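Local coordinates for protein pectinesterase 1 (Solanum lycopersicum, PDB 1XG2) that hydrolyses the methyl esters of pectin in the plant cell wall, seen here as the catalytic right-handed beta-helix domain bound to a pectinesterase inhibitor protein, at residues Ala64-Gly69 with Cys98-Ala103; Phe80-Leu85 with Gln109-Arg114; Gly220-Glu225 with Phe252-Leu257; Glu225-Val230 with Leu257-Phe262. One frame throughout, in Å; residues are numbered along the deposited sequence.

Contact 1. Residues Ala64-Gly69 with Cys98-Ala103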
loop_
_atom_site.group_PDB
_atom_site.type_symbol
_atom_site.label_atom_id
_atom_site.label_comp_id
_atom_site.label_asym_id
_atom_site.label_seq_id
_atom_site.Cartn_x
_atom_site.Cartn_y
_atom_site.Cartn_z
ATOM N N ALA A 64 -1.531 23.010 -10.932
ATOM C CA ALA A 64 -2.658 23.537 -11.697
ATOM C C ALA A 64 -3.978 22.754 -11.608
ATOM O O ALA A 64 -5.038 23.355 -11.706
ATOM C CB ALA A 64 -2.256 23.638 -13.164
ATOM N N THR A 65 -3.900 21.426 -11.494
ATOM C CA THR A 65 -5.074 20.569 -11.374
ATOM C C THR A 65 -5.046 19.893 -10.018
ATOM O O THR A 65 -4.083 19.208 -9.683
ATOM C CB THR A 65 -5.134 19.499 -12.494
ATOM O OG1 THR A 65 -5.263 20.123 -13.772
ATOM C CG2 THR A 65 -6.419 18.681 -12.398
ATOM N N THR A 66 -6.105 20.093 -9.239
ATOM C CA THR A 66 -6.199 19.542 -7.891
ATOM C C THR A 66 -7.524 18.786 -7.698
ATOM O O THR A 66 -8.595 19.318 -8.005
ATOM C CB THR A 66 -6.131 20.686 -6.874
ATOM O OG1 THR A 66 -4.849 21.318 -6.924
ATOM C CG2 THR A 66 -6.218 20.173 -5.473
ATOM N N ILE A 67 -7.442 17.561 -7.192
ATOM C CA ILE A 67 -8.610 16.835 -6.709
ATOM C C ILE A 67 -8.551 16.937 -5.208
ATOM O O ILE A 67 -7.533 16.588 -4.612
ATOM C CB ILE A 67 -8.584 15.358 -7.152
ATOM C CG1 ILE A 67 -8.235 15.252 -8.627
ATOM C CG2 ILE A 67 -9.927 14.672 -6.858
ATOM C CD1 ILE A 67 -9.144 16.040 -9.575
ATOM N N THR A 68 -9.633 17.412 -4.581
ATOM C CA THR A 68 -9.612 17.683 -3.153
ATOM C C THR A 68 -10.826 17.114 -2.427
ATOM O O THR A 68 -11.893 16.955 -3.009
ATOM C CB THR A 68 -9.444 19.199 -2.884
ATOM O OG1 THR A 68 -9.220 19.444 -1.480
ATOM C CG2 THR A 68 -10.682 19.992 -3.246
ATOM N N GLY A 69 -10.600 16.764 -1.165
ATOM C CA GLY A 69 -11.627 16.252 -0.272
ATOM C C GLY A 69 -11.169 16.436 1.159
ATOM O O GLY A 69 -10.061 16.913 1.394
ATOM N N CYS A 98 -2.519 17.138 -8.551
ATOM C CA CYS A 98 -2.441 17.156 -7.087
ATOM C C CYS A 98 -3.642 16.397 -6.529
ATOM O O CYS A 98 -4.746 16.583 -7.000
ATOM C CB CYS A 98 -2.471 18.603 -6.564
ATOM S SG CYS A 98 -2.618 18.696 -4.756
ATOM N N ILE A 99 -3.407 15.512 -5.565
ATOM C CA ILE A 99 -4.464 14.904 -4.776
ATOM C C ILE A 99 -4.259 15.399 -3.364
ATOM O O ILE A 99 -3.182 15.274 -2.817
ATOM C CB ILE A 99 -4.404 13.362 -4.800
ATOM C CG1 ILE A 99 -4.310 12.813 -6.243
ATOM C CG2 ILE A 99 -5.637 12.774 -4.100
ATOM C CD1 ILE A 99 -5.395 13.267 -7.176
ATOM N N GLN A 100 -5.302 15.961 -2.772
ATOM C CA GLN A 100 -5.180 16.506 -1.439
ATOM C C GLN A 100 -6.357 16.173 -0.545
ATOM O O GLN A 100 -7.491 15.965 -1.007
ATOM C CB GLN A 100 -4.959 18.015 -1.482
ATOM C CG GLN A 100 -6.056 18.806 -2.098
ATOM C CD GLN A 100 -5.960 20.321 -1.753
ATOM O OE1 GLN A 100 -6.967 21.015 -1.747
ATOM N NE2 GLN A 100 -4.753 20.809 -1.506
ATOM N N ASN A 101 -6.046 16.106 0.742
ATOM C CA ASN A 101 -7.052 16.013 1.790
ATOM C C ASN A 101 -6.823 17.181 2.754
ATOM O O ASN A 101 -5.758 17.307 3.357
ATOM C CB ASN A 101 -6.998 14.653 2.485
ATOM C CG ASN A 101 -8.170 14.438 3.427
ATOM O OD1 ASN A 101 -8.545 15.352 4.177
ATOM N ND2 ASN A 101 -8.772 13.265 3.378
ATOM N N THR A 102 -7.829 18.047 2.872
ATOM C CA THR A 102 -7.715 19.299 3.639
ATOM C C THR A 102 -8.257 19.209 5.063
ATOM O O THR A 102 -8.432 20.235 5.729
ATOM C CB THR A 102 -8.470 20.422 2.924
ATOM O OG1 THR A 102 -9.841 20.047 2.748
ATOM C CG2 THR A 102 -7.941 20.622 1.499
ATOM N N ALA A 103 -8.533 18.005 5.538
ATOM C CA ALA A 103 -9.082 17.830 6.888
ATOM C C ALA A 103 -8.241 18.486 7.976
ATOM O O ALA A 103 -8.781 19.102 8.895
ATOM C CB ALA A 103 -9.286 16.363 7.195
HETATM O O HOH W 1 -11.110 19.942 0.321
#

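Contact 2. Residues Phe80-Leu85 with Gln109-Arg114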
loop_
_atom_site.group_PDB
_atom_site.type_symbol
_atom_site.label_atom_id
_atom_site.label_comp_id
_atom_site.label_asym_id
_atom_site.label_seq_id
_atom_site.Cartn_x
_atom_site.Cartn_y
_atom_site.Cartn_z
ATOM N N PHE A 80 -9.341 3.782 5.386
ATOM C CA PHE A 80 -9.396 3.214 4.045
ATOM C C PHE A 80 -10.329 4.012 3.136
ATOM O O PHE A 80 -9.992 4.284 1.998
ATOM C CB PHE A 80 -9.821 1.730 4.139
ATOM C CG PHE A 80 -9.853 0.999 2.821
ATOM C CD1 PHE A 80 -11.034 0.867 2.112
ATOM C CD2 PHE A 80 -8.713 0.386 2.325
ATOM C CE1 PHE A 80 -11.071 0.162 0.906
ATOM C CE2 PHE A 80 -8.736 -0.319 1.126
ATOM C CZ PHE A 80 -9.917 -0.432 0.411
ATOM N N ARG A 81 -11.490 4.406 3.655
ATOM C CA ARG A 81 -12.505 5.110 2.858
ATOM C C ARG A 81 -12.408 6.649 2.943
ATOM O O ARG A 81 -13.273 7.344 2.408
ATOM C CB ARG A 81 -13.915 4.658 3.272
ATOM C CG ARG A 81 -14.332 3.313 2.749
ATOM C CD ARG A 81 -15.777 2.954 3.122
ATOM N NE ARG A 81 -16.729 3.663 2.256
ATOM C CZ ARG A 81 -18.006 3.931 2.555
ATOM N NH1 ARG A 81 -18.545 3.553 3.714
ATOM N NH2 ARG A 81 -18.755 4.597 1.678
ATOM N N SER A 82 -11.374 7.163 3.606
ATOM C CA SER A 82 -11.147 8.606 3.735
ATOM C C SER A 82 -10.454 9.233 2.512
ATOM O O SER A 82 -10.426 10.457 2.375
ATOM C CB SER A 82 -10.329 8.934 5.000
ATOM O OG SER A 82 -8.948 8.571 4.887
ATOM N N ALA A 83 -9.915 8.398 1.625
ATOM C CA ALA A 83 -9.134 8.879 0.475
ATOM C C ALA A 83 -9.919 9.825 -0.439
ATOM O O ALA A 83 -11.023 9.520 -0.855
ATOM C CB ALA A 83 -8.632 7.700 -0.332
ATOM N N THR A 84 -9.324 10.963 -0.768
ATOM C CA THR A 84 -9.849 11.825 -1.820
ATOM C C THR A 84 -9.926 11.078 -3.142
ATOM O O THR A 84 -10.970 11.086 -3.800
ATOM C CB THR A 84 -8.970 13.081 -1.936
ATOM O OG1 THR A 84 -9.140 13.863 -0.749
ATOM C CG2 THR A 84 -9.406 13.980 -3.073
ATOM N N LEU A 85 -8.833 10.420 -3.515
ATOM C CA LEU A 85 -8.802 9.528 -4.669
ATOM C C LEU A 85 -8.261 8.153 -4.260
ATOM O O LEU A 85 -7.240 8.062 -3.583
ATOM C CB LEU A 85 -7.929 10.109 -5.777
ATOM C CG LEU A 85 -8.008 9.370 -7.134
ATOM C CD1 LEU A 85 -7.910 10.327 -8.311
ATOM C CD2 LEU A 85 -6.935 8.346 -7.274
ATOM N N GLN A 109 -6.385 10.597 11.061
ATOM C CA GLN A 109 -6.179 9.964 9.747
ATOM C C GLN A 109 -7.112 10.528 8.680
ATOM O O GLN A 109 -8.350 10.467 8.800
ATOM C CB GLN A 109 -6.355 8.445 9.815
ATOM C CG GLN A 109 -5.408 7.753 10.780
ATOM C CD GLN A 109 -6.057 7.368 12.107
ATOM O OE1 GLN A 109 -6.891 8.115 12.638
ATOM N NE2 GLN A 109 -5.693 6.224 12.633
ATOM N N ALA A 110 -6.511 11.064 7.618
ATOM C CA ALA A 110 -7.264 11.648 6.527
ATOM C C ALA A 110 -6.415 11.553 5.240
ATOM O O ALA A 110 -5.540 12.374 5.007
ATOM C CB ALA A 110 -7.608 13.089 6.859
ATOM N N VAL A 111 -6.698 10.529 4.444
ATOM C CA VAL A 111 -5.878 10.118 3.307
ATOM C C VAL A 111 -6.156 10.994 2.094
ATOM O O VAL A 111 -7.321 11.277 1.775
ATOM C CB VAL A 111 -6.160 8.631 2.949
ATOM C CG1 VAL A 111 -5.385 8.202 1.653
ATOM C CG2 VAL A 111 -5.823 7.724 4.111
ATOM N N ALA A 112 -5.090 11.438 1.426
ATOM C CA ALA A 112 -5.226 12.073 0.123
ATOM C C ALA A 112 -5.396 11.011 -0.963
ATOM O O ALA A 112 -6.460 10.904 -1.585
ATOM C CB ALA A 112 -4.043 12.976 -0.168
ATOM N N LEU A 113 -4.368 10.199 -1.158
ATOM C CA LEU A 113 -4.382 9.151 -2.168
ATOM C C LEU A 113 -4.247 7.761 -1.555
ATOM O O LEU A 113 -3.323 7.501 -0.785
ATOM C CB LEU A 113 -3.229 9.366 -3.144
ATOM C CG LEU A 113 -3.025 8.327 -4.249
ATOM C CD1 LEU A 113 -4.158 8.356 -5.257
ATOM C CD2 LEU A 113 -1.689 8.583 -4.922
ATOM N N ARG A 114 -5.145 6.861 -1.937
ATOM C CA ARG A 114 -4.963 5.438 -1.667
ATOM C C ARG A 114 -4.767 4.689 -2.972
ATOM O O ARG A 114 -5.550 4.821 -3.908
ATOM C CB ARG A 114 -6.130 4.840 -0.897
ATOM C CG ARG A 114 -6.103 3.315 -0.845
ATOM C CD ARG A 114 -7.027 2.730 0.201
ATOM N NE ARG A 114 -8.423 3.076 -0.054
ATOM C CZ ARG A 114 -9.192 2.518 -0.994
ATOM N NH1 ARG A 114 -8.729 1.564 -1.790
ATOM N NH2 ARG A 114 -10.454 2.918 -1.128
#

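Contact 3. Residues Gly220-Glu225 with Phe252-Leu257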
loop_
_atom_site.group_PDB
_atom_site.type_symbol
_atom_site.label_atom_id
_atom_site.label_comp_id
_atom_site.label_asym_id
_atom_site.label_seq_id
_atom_site.Cartn_x
_atom_site.Cartn_y
_atom_site.Cartn_z
ATOM N N GLY A 220 10.653 6.467 10.071
ATOM C CA GLY A 220 9.522 5.577 10.217
ATOM C C GLY A 220 9.323 5.035 11.618
ATOM O O GLY A 220 10.173 5.216 12.501
ATOM N N ARG A 221 8.170 4.404 11.808
ATOM C CA ARG A 221 7.864 3.617 12.990
ATOM C C ARG A 221 7.098 2.361 12.551
ATOM O O ARG A 221 6.402 2.382 11.530
ATOM C CB ARG A 221 7.072 4.435 14.021
ATOM C CG ARG A 221 5.759 5.035 13.538
ATOM C CD ARG A 221 5.029 5.810 14.624
ATOM N NE ARG A 221 3.696 6.222 14.224
ATOM C CZ ARG A 221 2.735 6.571 15.077
ATOM N NH1 ARG A 221 2.946 6.575 16.397
ATOM N NH2 ARG A 221 1.548 6.904 14.616
ATOM N N PRO A 222 7.295 1.253 13.269
ATOM C CA PRO A 222 6.729 -0.048 12.870
ATOM C C PRO A 222 5.270 -0.271 13.226
ATOM O O PRO A 222 4.941 -0.803 14.283
ATOM C CB PRO A 222 7.651 -1.048 13.573
ATOM C CG PRO A 222 8.117 -0.315 14.812
ATOM C CD PRO A 222 8.189 1.135 14.436
ATOM N N TRP A 223 4.393 0.129 12.309
ATOM C CA TRP A 223 2.952 -0.050 12.457
ATOM C C TRP A 223 2.661 -1.526 12.681
ATOM O O TRP A 223 1.833 -1.881 13.534
ATOM C CB TRP A 223 2.236 0.467 11.199
ATOM C CG TRP A 223 0.742 0.328 11.146
ATOM C CD1 TRP A 223 -0.114 0.188 12.192
ATOM C CD2 TRP A 223 -0.076 0.342 9.960
ATOM N NE1 TRP A 223 -1.406 0.099 11.737
ATOM C CE2 TRP A 223 -1.412 0.199 10.368
ATOM C CE3 TRP A 223 0.195 0.451 8.595
ATOM C CZ2 TRP A 223 -2.477 0.156 9.464
ATOM C CZ3 TRP A 223 -0.860 0.410 7.693
ATOM C CH2 TRP A 223 -2.180 0.267 8.126
ATOM N N LYS A 224 3.357 -2.383 11.933
ATOM C CA LYS A 224 3.161 -3.829 12.052
ATOM C C LYS A 224 4.465 -4.544 12.312
ATOM O O LYS A 224 5.543 -3.970 12.171
ATOM C CB LYS A 224 2.456 -4.395 10.816
ATOM C CG LYS A 224 1.098 -3.756 10.539
ATOM C CD LYS A 224 0.060 -4.197 11.582
ATOM C CE LYS A 224 -1.206 -3.385 11.508
ATOM N NZ LYS A 224 -2.173 -3.989 10.578
ATOM N N GLU A 225 4.347 -5.815 12.689
ATOM C CA GLU A 225 5.430 -6.544 13.343
ATOM C C GLU A 225 6.654 -6.755 12.448
ATOM O O GLU A 225 7.801 -6.735 12.926
ATOM C CB GLU A 225 4.894 -7.891 13.831
ATOM C CG GLU A 225 5.775 -8.593 14.847
ATOM C CD GLU A 225 5.205 -9.943 15.290
ATOM O OE1 GLU A 225 5.883 -10.651 16.060
ATOM O OE2 GLU A 225 4.079 -10.292 14.866
ATOM N N PHE A 252 7.595 -3.341 20.754
ATOM C CA PHE A 252 6.894 -3.983 19.637
ATOM C C PHE A 252 7.702 -3.894 18.344
ATOM O O PHE A 252 8.144 -2.810 17.948
ATOM C CB PHE A 252 5.520 -3.349 19.429
ATOM C CG PHE A 252 4.777 -3.863 18.212
ATOM C CD1 PHE A 252 4.227 -5.134 18.203
ATOM C CD2 PHE A 252 4.624 -3.064 17.082
ATOM C CE1 PHE A 252 3.541 -5.603 17.085
ATOM C CE2 PHE A 252 3.935 -3.525 15.962
ATOM C CZ PHE A 252 3.391 -4.781 15.960
ATOM N N ALA A 253 7.932 -5.053 17.733
ATOM C CA ALA A 253 8.491 -5.175 16.385
ATOM C C ALA A 253 9.992 -4.953 16.279
ATOM O O ALA A 253 10.565 -5.161 15.215
ATOM C CB ALA A 253 7.757 -4.237 15.419
ATOM N N LEU A 254 10.651 -4.550 17.362
ATOM C CA LEU A 254 12.015 -4.033 17.242
ATOM C C LEU A 254 13.032 -5.094 16.802
ATOM O O LEU A 254 14.053 -4.762 16.214
ATOM C CB LEU A 254 12.463 -3.348 18.545
ATOM C CG LEU A 254 11.590 -2.183 19.013
ATOM C CD1 LEU A 254 12.262 -1.442 20.166
ATOM C CD2 LEU A 254 11.254 -1.232 17.861
ATOM N N LYS A 255 12.726 -6.363 17.040
ATOM C CA LYS A 255 13.573 -7.461 16.592
ATOM C C LYS A 255 13.189 -8.014 15.221
ATOM O O LYS A 255 14.009 -8.659 14.572
ATOM C CB LYS A 255 13.506 -8.617 17.599
ATOM C CG LYS A 255 14.028 -8.299 19.005
ATOM C CD LYS A 255 13.858 -9.535 19.926
ATOM C CE LYS A 255 14.650 -9.415 21.232
ATOM N NZ LYS A 255 13.927 -10.062 22.360
ATOM N N THR A 256 11.940 -7.801 14.801
ATOM C CA THR A 256 11.400 -8.432 13.584
ATOM C C THR A 256 11.235 -7.476 12.392
ATOM O O THR A 256 11.129 -7.923 11.250
ATOM C CB THR A 256 10.045 -9.090 13.889
ATOM O OG1 THR A 256 9.210 -8.182 14.625
ATOM C CG2 THR A 256 10.217 -10.310 14.815
ATOM N N LEU A 257 11.177 -6.173 12.657
ATOM C CA LEU A 257 11.197 -5.189 11.581
ATOM C C LEU A 257 12.552 -5.253 10.867
ATOM O O LEU A 257 13.537 -5.788 11.404
ATOM C CB LEU A 257 10.900 -3.771 12.122
ATOM C CG LEU A 257 11.907 -3.151 13.112
ATOM C CD1 LEU A 257 13.102 -2.562 12.396
ATOM C CD2 LEU A 257 11.230 -2.091 13.956
HETATM O O HOH W 2 7.992 -9.237 16.800
#

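Contact 4. Residues Glu225-Val230 with Leu257-Phe262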
loop_
_atom_site.group_PDB
_atom_site.type_symbol
_atom_site.label_atom_id
_atom_site.label_comp_id
_atom_site.label_asym_id
_atom_site.label_seq_id
_atom_site.Cartn_x
_atom_site.Cartn_y
_atom_site.Cartn_z
ATOM N N GLU A 225 4.347 -5.815 12.689
ATOM C CA GLU A 225 5.430 -6.544 13.343
ATOM C C GLU A 225 6.654 -6.755 12.448
ATOM O O GLU A 225 7.801 -6.735 12.926
ATOM C CB GLU A 225 4.894 -7.891 13.831
ATOM C CG GLU A 225 5.775 -8.593 14.847
ATOM C CD GLU A 225 5.205 -9.943 15.290
ATOM O OE1 GLU A 225 5.883 -10.651 16.060
ATOM O OE2 GLU A 225 4.079 -10.292 14.866
ATOM N N TYR A 226 6.398 -6.962 11.157
ATOM C CA TYR A 226 7.454 -7.133 10.170
ATOM C C TYR A 226 7.611 -5.937 9.227
ATOM O O TYR A 226 7.944 -6.104 8.051
ATOM C CB TYR A 226 7.226 -8.436 9.413
ATOM C CG TYR A 226 7.431 -9.621 10.328
ATOM C CD1 TYR A 226 6.413 -10.073 11.152
ATOM C CD2 TYR A 226 8.666 -10.242 10.414
ATOM C CE1 TYR A 226 6.620 -11.162 12.029
ATOM C CE2 TYR A 226 8.875 -11.319 11.273
ATOM C CZ TYR A 226 7.852 -11.768 12.072
ATOM O OH TYR A 226 8.069 -12.830 12.920
ATOM N N SER A 227 7.424 -4.733 9.776
ATOM C CA SER A 227 7.626 -3.472 9.064
ATOM C C SER A 227 8.950 -3.527 8.318
ATOM O O SER A 227 9.958 -3.949 8.872
ATOM C CB SER A 227 7.632 -2.292 10.052
ATOM O OG SER A 227 7.511 -1.044 9.404
ATOM N N ARG A 228 8.949 -3.125 7.055
ATOM C CA ARG A 228 10.143 -3.230 6.231
ATOM C C ARG A 228 10.300 -2.017 5.328
ATOM O O ARG A 228 9.531 -1.827 4.394
ATOM C CB ARG A 228 10.123 -4.506 5.402
ATOM C CG ARG A 228 11.362 -4.676 4.546
ATOM C CD ARG A 228 11.704 -6.101 4.231
ATOM N NE ARG A 228 10.804 -6.601 3.210
ATOM C CZ ARG A 228 11.152 -7.413 2.226
ATOM N NH1 ARG A 228 12.391 -7.874 2.125
ATOM N NH2 ARG A 228 10.242 -7.791 1.336
ATOM N N THR A 229 11.322 -1.216 5.624
ATOM C CA THR A 229 11.541 0.058 4.990
ATOM C C THR A 229 13.033 0.296 4.822
ATOM O O THR A 229 13.815 0.056 5.747
ATOM C CB THR A 229 10.933 1.165 5.853
ATOM O OG1 THR A 229 9.524 0.943 6.006
ATOM C CG2 THR A 229 11.054 2.528 5.191
ATOM N N VAL A 230 13.427 0.755 3.643
ATOM C CA VAL A 230 14.808 1.110 3.377
ATOM C C VAL A 230 14.863 2.451 2.694
ATOM O O VAL A 230 14.078 2.744 1.779
ATOM C CB VAL A 230 15.517 0.066 2.511
ATOM C CG1 VAL A 230 16.895 0.551 2.099
ATOM C CG2 VAL A 230 15.623 -1.229 3.262
ATOM N N LEU A 257 11.177 -6.173 12.657
ATOM C CA LEU A 257 11.197 -5.189 11.581
ATOM C C LEU A 257 12.552 -5.253 10.867
ATOM O O LEU A 257 13.537 -5.788 11.404
ATOM C CB LEU A 257 10.900 -3.771 12.122
ATOM C CG LEU A 257 11.907 -3.151 13.112
ATOM C CD1 LEU A 257 13.102 -2.562 12.396
ATOM C CD2 LEU A 257 11.230 -2.091 13.956
ATOM N N TYR A 258 12.597 -4.723 9.649
ATOM C CA TYR A 258 13.840 -4.521 8.920
ATOM C C TYR A 258 13.840 -3.104 8.369
ATOM O O TYR A 258 13.145 -2.813 7.383
ATOM C CB TYR A 258 13.992 -5.515 7.762
ATOM C CG TYR A 258 15.328 -5.395 7.056
ATOM C CD1 TYR A 258 15.517 -4.486 6.008
ATOM C CD2 TYR A 258 16.400 -6.194 7.424
ATOM C CE1 TYR A 258 16.747 -4.374 5.358
ATOM C CE2 TYR A 258 17.640 -6.090 6.775
ATOM C CZ TYR A 258 17.800 -5.183 5.748
ATOM O OH TYR A 258 19.015 -5.069 5.116
ATOM N N TYR A 259 14.609 -2.239 9.017
ATOM C CA TYR A 259 14.803 -0.868 8.599
ATOM C C TYR A 259 16.261 -0.698 8.208
ATOM O O TYR A 259 17.159 -1.002 8.993
ATOM C CB TYR A 259 14.429 0.094 9.730
ATOM C CG TYR A 259 12.941 0.268 9.975
ATOM C CD1 TYR A 259 11.988 -0.240 9.093
ATOM C CD2 TYR A 259 12.486 0.936 11.112
ATOM C CE1 TYR A 259 10.637 -0.083 9.332
ATOM C CE2 TYR A 259 11.130 1.127 11.350
ATOM C CZ TYR A 259 10.208 0.609 10.461
ATOM O OH TYR A 259 8.877 0.783 10.704
ATOM N N GLY A 260 16.500 -0.219 7.000
ATOM C CA GLY A 260 17.851 -0.080 6.495
ATOM C C GLY A 260 18.118 1.283 5.923
ATOM O O GLY A 260 17.211 1.931 5.404
ATOM N N GLU A 261 19.375 1.713 6.033
ATOM C CA GLU A 261 19.874 2.899 5.361
ATOM C C GLU A 261 21.164 2.568 4.608
ATOM O O GLU A 261 22.064 1.937 5.169
ATOM C CB GLU A 261 20.116 4.024 6.363
ATOM C CG GLU A 261 18.830 4.610 6.932
ATOM C CD GLU A 261 19.083 5.603 8.054
ATOM O OE1 GLU A 261 19.469 6.746 7.748
ATOM O OE2 GLU A 261 18.892 5.243 9.238
ATOM N N PHE A 262 21.232 2.989 3.347
ATOM C CA PHE A 262 22.355 2.707 2.450
ATOM C C PHE A 262 22.755 3.970 1.708
ATOM O O PHE A 262 21.992 4.491 0.906
ATOM C CB PHE A 262 21.951 1.625 1.437
ATOM C CG PHE A 262 22.982 1.318 0.376
ATOM C CD1 PHE A 262 24.131 0.603 0.685
ATOM C CD2 PHE A 262 22.779 1.698 -0.941
ATOM C CE1 PHE A 262 25.068 0.293 -0.302
ATOM C CE2 PHE A 262 23.699 1.389 -1.935
ATOM C CZ PHE A 262 24.850 0.680 -1.613
HETATM O O HOH W 3 8.138 2.278 8.320
#

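Contact 1. Residues Ala64-Gly69 with Cys98-Ala103
Thr68 and Gln100 stand next to each other on neighbouring parallel strands of the beta-helix, one coil apart, and their side chains run alongside in the same direction. Thr68 OG1, anti to the backbone N (chi1 -171°), donates to Gln100 OE1 at 2.8 Å. The bond reaches the amide oxygen from the side, 19° out of the carbonyl plane. Thr66 CG2 lies against the aliphatic part of the same glutamine, 3.6 Å from CG, and Thr66 OG1 rests near CB of Cys98. On the other face of the sheet, towards the interior of the coil, Ile67 and Ile99 repeat one another's rotamer, and CD1 of Ile99 touches CG1 of Ile67 at 3.8 Å.

Behind these side chains the backbones pair in register, Thr66 with Cys98 through Gly69 with Asn101. The hydrogen bonds alternate in direction, from Cys98 N to Thr65 O at one end to Thr102 N on Gly69 O at the other. Further out, strands 40-43 and 126-128 continue the sheet, and Asn101 ND2 donates to Val111 O and Leu71 O. Asn101 OD1 closes an Asx turn, accepting from Ala103 N at 3.0 Å.

Contact 2. Residues Phe80-Leu85 with Gln109-Arg114
Phe80 and Arg114 form a cation-pi stack: the guanidinium lies flat over one face of the ring, its plane only 13° from that of the phenyl group. Arg114 CZ sits 3.5 Å from the centroid of the Phe80 ring and is displaced toward the rim, where NH1 comes close to CZ of the ring. The extended first part of the arginine carries CD to the CD2-CE2 side of the phenylalanine, and the bend at chi3 (61°) folds NE and the guanidinium over the ring face.

A hydrogen bond ties the same pair a second time: Arg114 NE donates to Phe80 O at 2.9 Å, which limits how the guanidinium can turn on the ring. Ser82 OG accepts from Val111 N at 3.0 Å in a nearly straight bond and is also hydrogen-bonded to Thr79 O. Further along, Leu85 N binds Ala112 O and Arg114 N binds Leu85 O, the parallel pattern expected where the two chains begin to run as strands.

Apolar contacts fill the space between. Ala83 CB meets both Val111 CG1 and Arg114 CB at 3.8 Å, and Leu85 CD2 presses on Leu113 CD1 at 3.4 Å, tighter than usual for two methyl groups.

Gln109, which by similarity binds substrate, lies at the start of the second segment beside Asp132, the predicted proton donor. Phe80 also meets the ring of His137 and packs on Asn78 of the inhibitor chain. Leu85 and Leu113 pair in the parallel sheet of the beta-helix, where strand 134-136 follows strand 113-115.

Contact 3. Residues Gly220-Glu225 with Phe252-Leu257
Pro222 packs against Ala253 and Leu257 at the apolar centre of a contact between two loops of the beta-helix domain. Pro222 CB lies 3.7 Å from Ala253 CB, and the Leu257 side chain comes across the proline at a slant, its CD2 meeting both CB and CG. Pro222 is itself the centre of an inverse gamma turn, which swings the chain round between Arg221 and Trp223, two residues that by similarity bind substrate.

Next outward comes the Phe252 ring. With CG anti to the backbone N (chi1 175°), the side chain reaches across to the other loop, and its edge meets the carbonyl oxygen of Pro222, CE2 to O at 3.4 Å. Its CZ approaches Glu225 N obliquely, while Ala253 CB of its own segment lies over one face, offset toward the rim. The phenyl group thus lies along the backbone of residues 222-225.

Flanking the turn, Arg221 NE forms a salt bridge with Asp153, the predicted nucleophile, and Trp223 meets the ring of Trp248. Lys224 NZ makes a salt bridge with Asp117 of the inhibitor chain, which places this loop at the interface.

The polar edge is built on Thr256. Its own loop is held in a tight turn by Ala253 O, which accepts from both Thr256 N and Leu257 N. Thr256 OG1 donates to Glu225 O at 2.6 Å, coming from 38° above the carbonyl plane. A water then joins the two side chains, donating to Thr256 OG1 at 2.7 Å and to Glu225 OE1 at 2.6 Å.

Contact 4. Residues Glu225-Val230 with Leu257-Phe262
Tyr259 turns the edge of its ring to Ser227, and its phenol oxygen and Ser227 OG share a short hydrogen bond of 2.6 Å. CD1 of Leu257 covers one face of this ring near the rim, and Trp245 stacks with it. Thr229 leans against the tyrosine, with its CB 3.7 Å from Tyr259 CD1. The tyrosine reaches back along the neighbouring strand because CG lies anti to its own carbonyl carbon (chi1 -75°). A water bridges Tyr259 OH and Thr229 OG1, while Ser227 OG is also bonded to Gln184 O.

Tyr258 points to the opposite face of the sheet. Val230 CG2 touches its edge in the ring plane, 3.9 Å from CE1, and the ring also meets His281.

Strands 228-230 and 258-262 are neighbours in the long parallel sheet of the beta-helix, one coil apart, with axes only 6° from parallel. Tyr258 N donates to Ser227 O at 2.9 Å, then Thr229 N to Tyr258 O and Gly260 N to Thr229 O. Gly260 faces Val230 across the pair, and CG1 of that valine comes within 3.6 Å of Gly260 O. Strand 280-283 continues the sheet beyond residues 258-262, where the backbone of Tyr259 is hydrogen-bonded to Gly279 and His281.

From the N terminus, contact 1 closes the loop from 64-69 to 98-103 and contact 2 the one from 80-85 to 109-114. The two loops cross, as successive sides of the same coils, and they touch where Thr84 OG1 meets Gln100 O. Much later, contacts 3 and 4 follow in series and cross in turn. They share Glu225 and Leu257, so the loop pair 220-225 with 252-257 runs directly into the strand pair 225-230 with 257-262. Contacts 1 and 4 join strands of two different sheets on opposite sides of the chain's centre, about 30 Å apart between centres. Contacts 2 and 3, with nearest atoms about 8 Å apart, contain residues that by similarity bind substrate (Gln109; Arg221 and Trp223).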